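Local coordinates for tail fiber protein (Acinetobacter phage AM24, PDB 5W5P) that is a trimeric phage tailspike that probably recognises and degrades the capsular polysaccharide of its Acinetobacter host, at residues D86-V91 against W98-N103. Residues are numbered along the deposited sequence; the frame is centred on the assembly and turned at random.
Sequences DGTILV and WKRKWN
The guanidinium of Arg-100 meets Gly-87 edge-on: NE and NH2 grip Gly-87 O side-on with two bent hydrogen bonds (near 145°), NH2 at 2.9 Å and NE at 3.0 Å from that oxygen, which lies only 7° out of the guanidinium plane. NH2 also bonds Gly-69 O and NH1 bonds Gly-70 O, so three backbone oxygens hold the group. CG of Arg-100 stands anti to the backbone N (chi1 178°) and the chain bends at chi3, which brings NE and NH2 up to Gly-87 O. At the indole edge of Trp-98 lies Leu-90 O, 3.7 Å from Trp-98 CD1, while the ring leads away to Leu-45, Pro-50 and Val-57. Thr-88 CG2 reaches Trp-102 NE1 obliquely at 3.9 Å; its OG1 bonds to Asn-85. Leu-90 and Trp-98 form a hydrogen-bonded pair, both N-to-O distances (Leu-90 N to Trp-98 O and Trp-98 N to Leu-90 O) being 2.8 Å, and Arg-100 N continues the ladder to Thr-88 O. Ile-89 and Lys-99, a non-hydrogen-bonded pair, share the other face, where Lys-99 forms salt bridges with Asp-76 and Asp-79. This is an antiparallel beta hairpin; strand 89-91 is outermost, within this chain, in a four-stranded sheet preceding the tailspike's parallel beta-helix.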
loop_
_atom_site.group_PDB
_atom_site.type_symbol
_atom_site.label_atom_id
_atom_site.label_comp_id
_atom_site.label_asym_id
_atom_site.label_seq_id
_atom_site.Cartn_x
_atom_site.Cartn_y
_atom_site.Cartn_z
ATOM N N ASP A 86 2.757 37.564 -30.364
ATOM C CA ASP A 86 1.464 37.963 -29.799
ATOM C C ASP A 86 1.271 37.430 -28.379
ATOM O O ASP A 86 0.154 37.112 -27.964
ATOM C CB ASP A 86 0.308 37.530 -30.707
ATOM C CG ASP A 86 -0.915 38.417 -30.557
ATOM O OD1 ASP A 86 -0.744 39.648 -30.449
ATOM O OD2 ASP A 86 -2.044 37.887 -30.551
ATOM N N GLY A 87 2.361 37.343 -27.618
ATOM C CA GLY A 87 2.251 36.897 -26.243
ATOM C C GLY A 87 3.421 37.250 -25.348
ATOM O O GLY A 87 3.227 37.789 -24.256
ATOM N N THR A 88 4.642 36.930 -25.781
ATOM C CA THR A 88 5.834 37.222 -25.000
ATOM C C THR A 88 6.851 38.067 -25.743
ATOM O O THR A 88 7.693 38.695 -25.095
ATOM C CB THR A 88 6.519 35.924 -24.539
ATOM O OG1 THR A 88 6.886 35.138 -25.681
ATOM C CG2 THR A 88 5.583 35.113 -23.643
ATOM N N ILE A 89 6.805 38.099 -27.071
ATOM C CA ILE A 89 7.627 38.986 -27.881
ATOM C C ILE A 89 6.672 39.810 -28.730
ATOM O O ILE A 89 6.035 39.280 -29.651
ATOM C CB ILE A 89 8.626 38.220 -28.758
ATOM C CG1 ILE A 89 9.337 37.135 -27.948
ATOM C CG2 ILE A 89 9.651 39.174 -29.354
ATOM C CD1 ILE A 89 10.426 36.427 -28.714
ATOM N N LEU A 90 6.556 41.098 -28.416
ATOM C CA LEU A 90 5.725 42.031 -29.169
ATOM C C LEU A 90 6.639 43.043 -29.845
ATOM O O LEU A 90 7.438 43.706 -29.176
ATOM C CB LEU A 90 4.709 42.730 -28.262
ATOM C CG LEU A 90 3.857 41.837 -27.349
ATOM C CD1 LEU A 90 2.959 42.656 -26.430
ATOM C CD2 LEU A 90 3.028 40.868 -28.170
ATOM N N VAL A 91 6.524 43.156 -31.165
ATOM C CA VAL A 91 7.369 44.040 -31.959
ATOM C C VAL A 91 6.594 45.315 -32.260
ATOM O O VAL A 91 5.479 45.263 -32.795
ATOM C CB VAL A 91 7.828 43.350 -33.254
ATOM C CG1 VAL A 91 8.634 44.306 -34.105
ATOM C CG2 VAL A 91 8.633 42.100 -32.927
ATOM N N TRP A 98 9.753 44.191 -27.736
ATOM C CA TRP A 98 9.310 44.141 -26.350
ATOM C C TRP A 98 9.174 42.685 -25.916
ATOM O O TRP A 98 8.525 41.883 -26.595
ATOM C CB TRP A 98 7.975 44.873 -26.183
ATOM C CG TRP A 98 8.045 46.361 -26.454
ATOM C CD1 TRP A 98 7.746 47.000 -27.624
ATOM C CD2 TRP A 98 8.435 47.385 -25.529
ATOM N NE1 TRP A 98 7.932 48.352 -27.484
ATOM C CE2 TRP A 98 8.352 48.615 -26.207
ATOM C CE3 TRP A 98 8.844 47.380 -24.193
ATOM C CZ2 TRP A 98 8.663 49.827 -25.595
ATOM C CZ3 TRP A 98 9.155 48.588 -23.588
ATOM C CH2 TRP A 98 9.063 49.790 -24.288
ATOM N N LYS A 99 9.787 42.343 -24.788
ATOM C CA LYS A 99 9.754 40.984 -24.263
ATOM C C LYS A 99 9.160 40.984 -22.863
ATOM O O LYS A 99 9.548 41.789 -22.012
ATOM C CB LYS A 99 11.152 40.352 -24.253
ATOM C CG LYS A 99 11.851 40.506 -25.578
ATOM C CD LYS A 99 13.198 39.822 -25.652
ATOM C CE LYS A 99 13.513 39.478 -27.105
ATOM N NZ LYS A 99 14.974 39.280 -27.293
ATOM N N ARG A 100 8.219 40.078 -22.637
ATOM C CA ARG A 100 7.559 39.972 -21.344
ATOM C C ARG A 100 8.541 39.490 -20.287
ATOM O O ARG A 100 9.354 38.593 -20.531
ATOM C CB ARG A 100 6.366 39.013 -21.439
ATOM C CG ARG A 100 5.616 38.791 -20.142
ATOM C CD ARG A 100 4.589 37.668 -20.289
ATOM N NE ARG A 100 3.600 37.947 -21.329
ATOM C CZ ARG A 100 2.472 38.616 -21.122
ATOM N NH1 ARG A 100 2.190 39.078 -19.913
ATOM N NH2 ARG A 100 1.623 38.820 -22.119
ATOM N N LYS A 101 8.472 40.106 -19.112
ATOM C CA LYS A 101 9.252 39.676 -17.958
ATOM C C LYS A 101 8.473 38.571 -17.257
ATOM O O LYS A 101 7.392 38.818 -16.715
ATOM C CB LYS A 101 9.515 40.843 -17.011
ATOM C CG LYS A 101 10.199 42.048 -17.652
ATOM C CD LYS A 101 11.663 42.128 -17.252
ATOM C CE LYS A 101 12.115 43.570 -17.083
ATOM N NZ LYS A 101 13.511 43.639 -16.576
ATOM N N TRP A 102 9.012 37.353 -17.279
ATOM C CA TRP A 102 8.380 36.228 -16.602
ATOM C C TRP A 102 9.433 35.169 -16.308
ATOM O O TRP A 102 10.255 34.849 -17.173
ATOM C CB TRP A 102 7.239 35.641 -17.447
ATOM C CG TRP A 102 7.666 35.029 -18.755
ATOM C CD1 TRP A 102 8.052 35.693 -19.883
ATOM C CD2 TRP A 102 7.734 33.634 -19.073
ATOM N NE1 TRP A 102 8.362 34.798 -20.879
ATOM C CE2 TRP A 102 8.176 33.528 -20.406
ATOM C CE3 TRP A 102 7.466 32.464 -18.359
ATOM C CZ2 TRP A 102 8.354 32.301 -21.040
ATOM C CZ3 TRP A 102 7.649 31.245 -18.990
ATOM C CH2 TRP A 102 8.087 31.176 -20.318
ATOM N N ASN A 103 9.411 34.638 -15.086
ATOM C CA ASN A 103 10.310 33.564 -14.684
ATOM C C ASN A 103 9.547 32.367 -14.137
ATOM O O ASN A 103 10.156 31.464 -13.548
ATOM C CB ASN A 103 11.322 34.061 -13.648
ATOM C CG ASN A 103 10.665 34.749 -12.468
ATOM O OD1 ASN A 103 9.499 34.506 -12.158
ATOM N ND2 ASN A 103 11.417 35.614 -11.799
#